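Local structure of (S)-ureidoglycine--glyoxylate transaminase (Bacillus subtilis, 3ISL) at residues R294-I306 with T366-L380. The protein catalyses, with pyridoxal 5'-phosphate as cofactor, the transfer of an amino group from (S)-ureidoglycine to glyoxylate, giving oxalurate and glycine in purine catabolism. Residues are numbered along the deposited sequence; the frame is centred on the assembly and turned at random.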
loop_
_atom_site.group_PDB
_atom_site.type_symbol
_atom_site.label_atom_id
_atom_site.label_comp_id
_atom_site.label_asym_id
_atom_site.label_seq_id
_atom_site.Cartn_x
_atom_site.Cartn_y
_atom_site.Cartn_z
ATOM N N ARG A 294 6.212 -21.315 20.338
ATOM C CA ARG A 294 6.885 -20.173 20.944
ATOM C C ARG A 294 5.878 -19.055 21.337
ATOM O O ARG A 294 6.032 -18.379 22.336
ATOM C CB ARG A 294 7.945 -19.682 19.934
ATOM C CG ARG A 294 8.901 -18.565 20.421
ATOM C CD ARG A 294 8.467 -17.197 19.976
ATOM N NE ARG A 294 8.651 -17.007 18.527
ATOM C CZ ARG A 294 8.525 -15.855 17.885
ATOM N NH1 ARG A 294 8.176 -14.787 18.555
ATOM N NH2 ARG A 294 8.690 -15.822 16.535
ATOM N N HIS A 295 4.854 -18.842 20.509
ATOM C CA HIS A 295 3.798 -17.866 20.846
ATOM C C HIS A 295 3.021 -18.362 22.104
ATOM O O HIS A 295 2.744 -17.587 22.994
ATOM C CB HIS A 295 2.886 -17.608 19.643
ATOM C CG HIS A 295 3.503 -16.651 18.628
ATOM N ND1 HIS A 295 4.567 -17.003 17.811
ATOM C CD2 HIS A 295 3.225 -15.352 18.340
ATOM C CE1 HIS A 295 4.907 -15.960 17.059
ATOM N NE2 HIS A 295 4.131 -14.939 17.392
ATOM N N ARG A 296 2.679 -19.629 22.154
ATOM C CA ARG A 296 2.096 -20.183 23.386
ATOM C C ARG A 296 2.949 -20.057 24.645
ATOM O O ARG A 296 2.454 -19.728 25.779
ATOM C CB ARG A 296 1.753 -21.635 23.157
ATOM C CG ARG A 296 0.515 -21.759 22.211
ATOM C CD ARG A 296 -0.076 -23.171 22.286
ATOM N NE ARG A 296 0.911 -24.191 21.888
ATOM C CZ ARG A 296 1.152 -24.563 20.617
ATOM N NH1 ARG A 296 0.499 -24.005 19.575
ATOM N NH2 ARG A 296 2.050 -25.509 20.386
ATOM N N HIS A 297 4.237 -20.342 24.500
ATOM C CA HIS A 297 5.115 -20.248 25.656
ATOM C C HIS A 297 5.024 -18.817 26.317
ATOM O O HIS A 297 4.804 -18.656 27.559
ATOM C CB HIS A 297 6.542 -20.593 25.180
ATOM C CG HIS A 297 7.568 -20.552 26.271
ATOM N ND1 HIS A 297 8.795 -19.942 26.120
ATOM C CD2 HIS A 297 7.555 -21.068 27.529
ATOM C CE1 HIS A 297 9.490 -20.080 27.232
ATOM N NE2 HIS A 297 8.745 -20.718 28.113
ATOM N N HIS A 298 5.187 -17.763 25.491
ATOM C CA HIS A 298 5.180 -16.406 26.017
ATOM C C HIS A 298 3.797 -15.999 26.508
ATOM O O HIS A 298 3.668 -15.232 27.482
ATOM C CB HIS A 298 5.826 -15.393 25.059
ATOM C CG HIS A 298 7.263 -15.711 24.794
ATOM N ND1 HIS A 298 8.256 -15.571 25.743
ATOM C CD2 HIS A 298 7.860 -16.257 23.712
ATOM C CE1 HIS A 298 9.405 -15.983 25.236
ATOM N NE2 HIS A 298 9.190 -16.396 24.006
ATOM N N GLU A 299 2.770 -16.537 25.863
ATOM C CA GLU A 299 1.432 -16.300 26.316
ATOM C C GLU A 299 1.295 -16.818 27.749
ATOM O O GLU A 299 0.687 -16.133 28.582
ATOM C CB GLU A 299 0.407 -16.957 25.365
ATOM C CG GLU A 299 -1.011 -17.011 25.974
ATOM C CD GLU A 299 -1.961 -17.889 25.208
ATOM O OE1 GLU A 299 -1.497 -18.853 24.500
ATOM O OE2 GLU A 299 -3.179 -17.558 25.315
ATOM N N ALA A 300 1.866 -17.998 28.027
ATOM C CA ALA A 300 1.742 -18.639 29.329
ATOM C C ALA A 300 2.492 -17.828 30.421
ATOM O O ALA A 300 1.920 -17.555 31.464
ATOM C CB ALA A 300 2.231 -20.091 29.275
ATOM N N ALA A 301 3.732 -17.407 30.145
ATOM C CA ALA A 301 4.448 -16.507 31.020
ATOM C C ALA A 301 3.702 -15.154 31.310
ATOM O O ALA A 301 3.583 -14.783 32.472
ATOM C CB ALA A 301 5.861 -16.251 30.438
ATOM N N LEU A 302 3.244 -14.419 30.255
ATOM C CA LEU A 302 2.415 -13.222 30.447
ATOM C C LEU A 302 1.217 -13.485 31.382
ATOM O O LEU A 302 0.995 -12.750 32.362
ATOM C CB LEU A 302 1.940 -12.641 29.103
ATOM C CG LEU A 302 1.053 -11.391 29.197
ATOM C CD1 LEU A 302 1.880 -10.218 29.746
ATOM C CD2 LEU A 302 0.470 -10.976 27.851
ATOM N N ALA A 303 0.468 -14.561 31.078
ATOM C CA ALA A 303 -0.694 -14.999 31.839
ATOM C C ALA A 303 -0.408 -15.235 33.317
ATOM O O ALA A 303 -1.178 -14.738 34.208
ATOM C CB ALA A 303 -1.319 -16.261 31.199
ATOM N N ALA A 304 0.679 -15.965 33.606
ATOM C CA ALA A 304 1.014 -16.193 35.045
ATOM C C ALA A 304 1.430 -14.843 35.651
ATOM O O ALA A 304 1.061 -14.563 36.766
ATOM C CB ALA A 304 2.090 -17.297 35.257
ATOM N N GLY A 305 2.093 -13.954 34.889
ATOM C CA GLY A 305 2.416 -12.658 35.476
ATOM C C GLY A 305 1.190 -11.810 35.791
ATOM O O GLY A 305 1.080 -11.208 36.918
ATOM N N ILE A 306 0.246 -11.752 34.843
ATOM C CA ILE A 306 -0.973 -10.924 34.997
ATOM C C ILE A 306 -1.769 -11.444 36.186
ATOM O O ILE A 306 -2.309 -10.671 36.992
ATOM C CB ILE A 306 -1.849 -10.973 33.724
ATOM C CG1 ILE A 306 -1.185 -10.186 32.559
ATOM C CG2 ILE A 306 -3.296 -10.521 34.008
ATOM C CD1 ILE A 306 -0.836 -8.636 32.889
ATOM N N THR A 366 1.068 -10.356 21.973
ATOM C CA THR A 366 2.381 -11.045 22.080
ATOM C C THR A 366 2.520 -11.669 20.700
ATOM O O THR A 366 2.286 -12.838 20.548
ATOM C CB THR A 366 2.399 -12.186 23.182
ATOM O OG1 THR A 366 1.183 -12.941 23.099
ATOM C CG2 THR A 366 2.499 -11.616 24.585
ATOM N N MET A 367 2.849 -10.867 19.687
ATOM C CA MET A 367 2.872 -11.298 18.300
ATOM C C MET A 367 4.258 -11.151 17.667
ATOM O O MET A 367 4.874 -10.078 17.803
ATOM C CB MET A 367 1.933 -10.368 17.459
ATOM C CG MET A 367 0.414 -10.455 17.864
ATOM S SD MET A 367 -0.449 -9.118 17.072
ATOM C CE MET A 367 -2.112 -9.839 16.935
ATOM N N GLY A 368 4.717 -12.160 16.895
ATOM C CA GLY A 368 5.890 -11.964 16.119
ATOM C C GLY A 368 7.122 -11.612 16.939
ATOM O O GLY A 368 7.389 -12.214 18.001
ATOM N N TYR A 369 7.877 -10.625 16.473
ATOM C CA TYR A 369 9.148 -10.274 17.121
ATOM C C TYR A 369 8.914 -9.707 18.529
ATOM O O TYR A 369 9.796 -9.768 19.368
ATOM C CB TYR A 369 9.897 -9.239 16.281
ATOM C CG TYR A 369 11.306 -9.033 16.819
ATOM C CD1 TYR A 369 12.288 -10.046 16.655
ATOM C CD2 TYR A 369 11.633 -7.896 17.523
ATOM C CE1 TYR A 369 13.556 -9.901 17.161
ATOM C CE2 TYR A 369 12.928 -7.742 18.065
ATOM C CZ TYR A 369 13.869 -8.759 17.891
ATOM O OH TYR A 369 15.154 -8.593 18.392
ATOM N N SER A 370 7.765 -9.050 18.745
ATOM C CA SER A 370 7.320 -8.581 20.082
ATOM C C SER A 370 7.026 -9.719 21.096
ATOM O O SER A 370 6.971 -9.510 22.368
ATOM C CB SER A 370 6.046 -7.735 19.862
ATOM O OG SER A 370 6.401 -6.400 19.423
ATOM N N CYS A 371 6.826 -10.924 20.555
ATOM C CA CYS A 371 6.496 -12.076 21.381
ATOM C C CYS A 371 7.827 -12.668 21.860
ATOM O O CYS A 371 8.326 -13.672 21.291
ATOM C CB CYS A 371 5.686 -13.098 20.569
ATOM S SG CYS A 371 5.162 -14.483 21.563
ATOM N N ARG A 372 8.439 -12.019 22.859
ATOM C CA ARG A 372 9.739 -12.490 23.317
ATOM C C ARG A 372 9.893 -12.215 24.783
ATOM O O ARG A 372 9.252 -11.314 25.341
ATOM C CB ARG A 372 10.918 -11.945 22.467
ATOM C CG ARG A 372 11.310 -10.452 22.777
ATOM C CD ARG A 372 12.393 -9.996 21.737
ATOM N NE ARG A 372 12.884 -8.659 22.075
ATOM C CZ ARG A 372 12.293 -7.570 21.635
ATOM N NH1 ARG A 372 11.230 -7.729 20.838
ATOM N NH2 ARG A 372 12.782 -6.349 21.908
ATOM N N LYS A 373 10.720 -13.028 25.443
ATOM C CA LYS A 373 10.764 -12.960 26.904
ATOM C C LYS A 373 11.101 -11.593 27.471
ATOM O O LYS A 373 10.509 -11.198 28.465
ATOM C CB LYS A 373 11.725 -13.974 27.442
ATOM C CG LYS A 373 13.194 -13.543 27.457
ATOM C CD LYS A 373 14.075 -14.784 27.872
ATOM C CE LYS A 373 13.698 -15.156 29.280
ATOM N NZ LYS A 373 12.465 -14.292 29.523
ATOM N N GLU A 374 11.989 -10.837 26.823
ATOM C CA GLU A 374 12.362 -9.509 27.312
ATOM C C GLU A 374 11.147 -8.542 27.372
ATOM O O GLU A 374 10.994 -7.757 28.348
ATOM C CB GLU A 374 13.499 -8.880 26.449
ATOM C CG GLU A 374 14.845 -9.672 26.545
ATOM C CD GLU A 374 14.980 -10.733 25.433
ATOM O OE1 GLU A 374 13.971 -11.202 24.843
ATOM O OE2 GLU A 374 16.114 -11.089 25.136
ATOM N N ASN A 375 10.314 -8.602 26.331
ATOM C CA ASN A 375 9.137 -7.721 26.189
ATOM C C ASN A 375 8.043 -8.188 27.177
ATOM O O ASN A 375 7.358 -7.381 27.840
ATOM C CB ASN A 375 8.570 -7.787 24.767
ATOM C CG ASN A 375 9.114 -6.790 23.886
ATOM O OD1 ASN A 375 8.466 -6.402 22.876
ATOM N ND2 ASN A 375 10.305 -6.314 24.203
ATOM N N VAL A 376 7.900 -9.506 27.310
ATOM C CA VAL A 376 6.943 -10.001 28.258
ATOM C C VAL A 376 7.330 -9.577 29.674
ATOM O O VAL A 376 6.524 -9.102 30.428
ATOM C CB VAL A 376 6.806 -11.525 28.157
ATOM C CG1 VAL A 376 6.162 -12.035 29.422
ATOM C CG2 VAL A 376 5.910 -11.848 26.953
ATOM N N LEU A 377 8.595 -9.716 30.035
ATOM C CA LEU A 377 9.053 -9.221 31.349
ATOM C C LEU A 377 8.879 -7.692 31.516
ATOM O O LEU A 377 8.412 -7.226 32.564
ATOM C CB LEU A 377 10.519 -9.626 31.567
ATOM C CG LEU A 377 10.930 -10.950 32.233
ATOM C CD1 LEU A 377 9.861 -11.914 32.694
ATOM C CD2 LEU A 377 12.132 -11.668 31.632
ATOM N N PHE A 378 9.240 -6.903 30.509
ATOM C CA PHE A 378 9.166 -5.441 30.660
ATOM C C PHE A 378 7.733 -4.937 30.726
ATOM O O PHE A 378 7.438 -3.988 31.464
ATOM C CB PHE A 378 9.948 -4.765 29.519
ATOM C CG PHE A 378 10.226 -3.254 29.700
ATOM C CD1 PHE A 378 10.337 -2.643 30.960
ATOM C CD2 PHE A 378 10.451 -2.440 28.554
ATOM C CE1 PHE A 378 10.628 -1.243 31.053
ATOM C CE2 PHE A 378 10.754 -1.049 28.667
ATOM C CZ PHE A 378 10.834 -0.476 29.907
ATOM N N VAL A 379 6.833 -5.546 29.962
ATOM C CA VAL A 379 5.466 -5.079 29.967
ATOM C C VAL A 379 4.835 -5.344 31.350
ATOM O O VAL A 379 4.032 -4.519 31.856
ATOM C CB VAL A 379 4.608 -5.667 28.797
ATOM C CG1 VAL A 379 4.206 -7.123 29.119
ATOM C CG2 VAL A 379 3.333 -4.787 28.562
ATOM N N LEU A 380 5.195 -6.468 31.981
ATOM C CA LEU A 380 4.640 -6.759 33.347
ATOM C C LEU A 380 5.271 -5.799 34.364
ATOM O O LEU A 380 4.585 -5.291 35.269
ATOM C CB LEU A 380 4.885 -8.204 33.794
ATOM C CG LEU A 380 4.221 -9.289 32.946
ATOM C CD1 LEU A 380 4.945 -10.583 33.203
ATOM C CD2 LEU A 380 2.751 -9.395 33.345
HETATM O O HOH W 1 1.582 -15.253 22.162
#
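Arg294 and His295 grip the bend from Gly368 to Cys371, the centre of an inverse gamma turn just before helix 373-380, whose N-cap position is Arg372; beyond this polar end two nearly parallel helices pack in the C-terminal part of this class-V (fold type I) aminotransferase, their short axes crossing at -16°, 9.8 Å apart. Arginine suits its place because one terminal nitrogen serves two carbonyls: NH1 of Arg294 donates to Gly368 O at 2.7 Å and to Cys371 O at 3.0 Å, both near the guanidinium plane. It reaches Gly368 O from above the carbonyl plane, while Cys371 N comes from the opposite face. Glu286 pairs with NH2, and CE1 of His295 lies over the guanidinium centre. A leucine in place of Arg294 would probably leave Cys371 O without this donor and Glu286 without its charged mate, freeing the turn to shift. The His295 ring works as an acceptor: Gly368 N donates to its NE2 over 2.9 Å, consistent with ND1 carrying the proton toward Arg291 O. Beside this turn, the Met367 side chain comes within about 4 Å of that of Lys198, which carries the cofactor in the enzyme, although that bond is not formed here.

The sulfur of Cys371 lies over one face of the His295 ring, toward its rim, where a chi1 of -176° swings it away from the backbone N, and the small thiol also fits against CB of His298. The His298 ring in turn lies flat on CA of Arg372, 4.0 Å from its centroid, while Tyr407 of helix 398-408 holds its ND1. Farther along, the contact is aliphatic: CG1 of Val376 lies against N and CB of Leu302, whose CD1 touches CG1 of Val379. Gly305 lets Leu380 come close, since a side chain there would collide with CD1, and CD2 of Leu380 rests 3.7 Å from CD1 of Ile306.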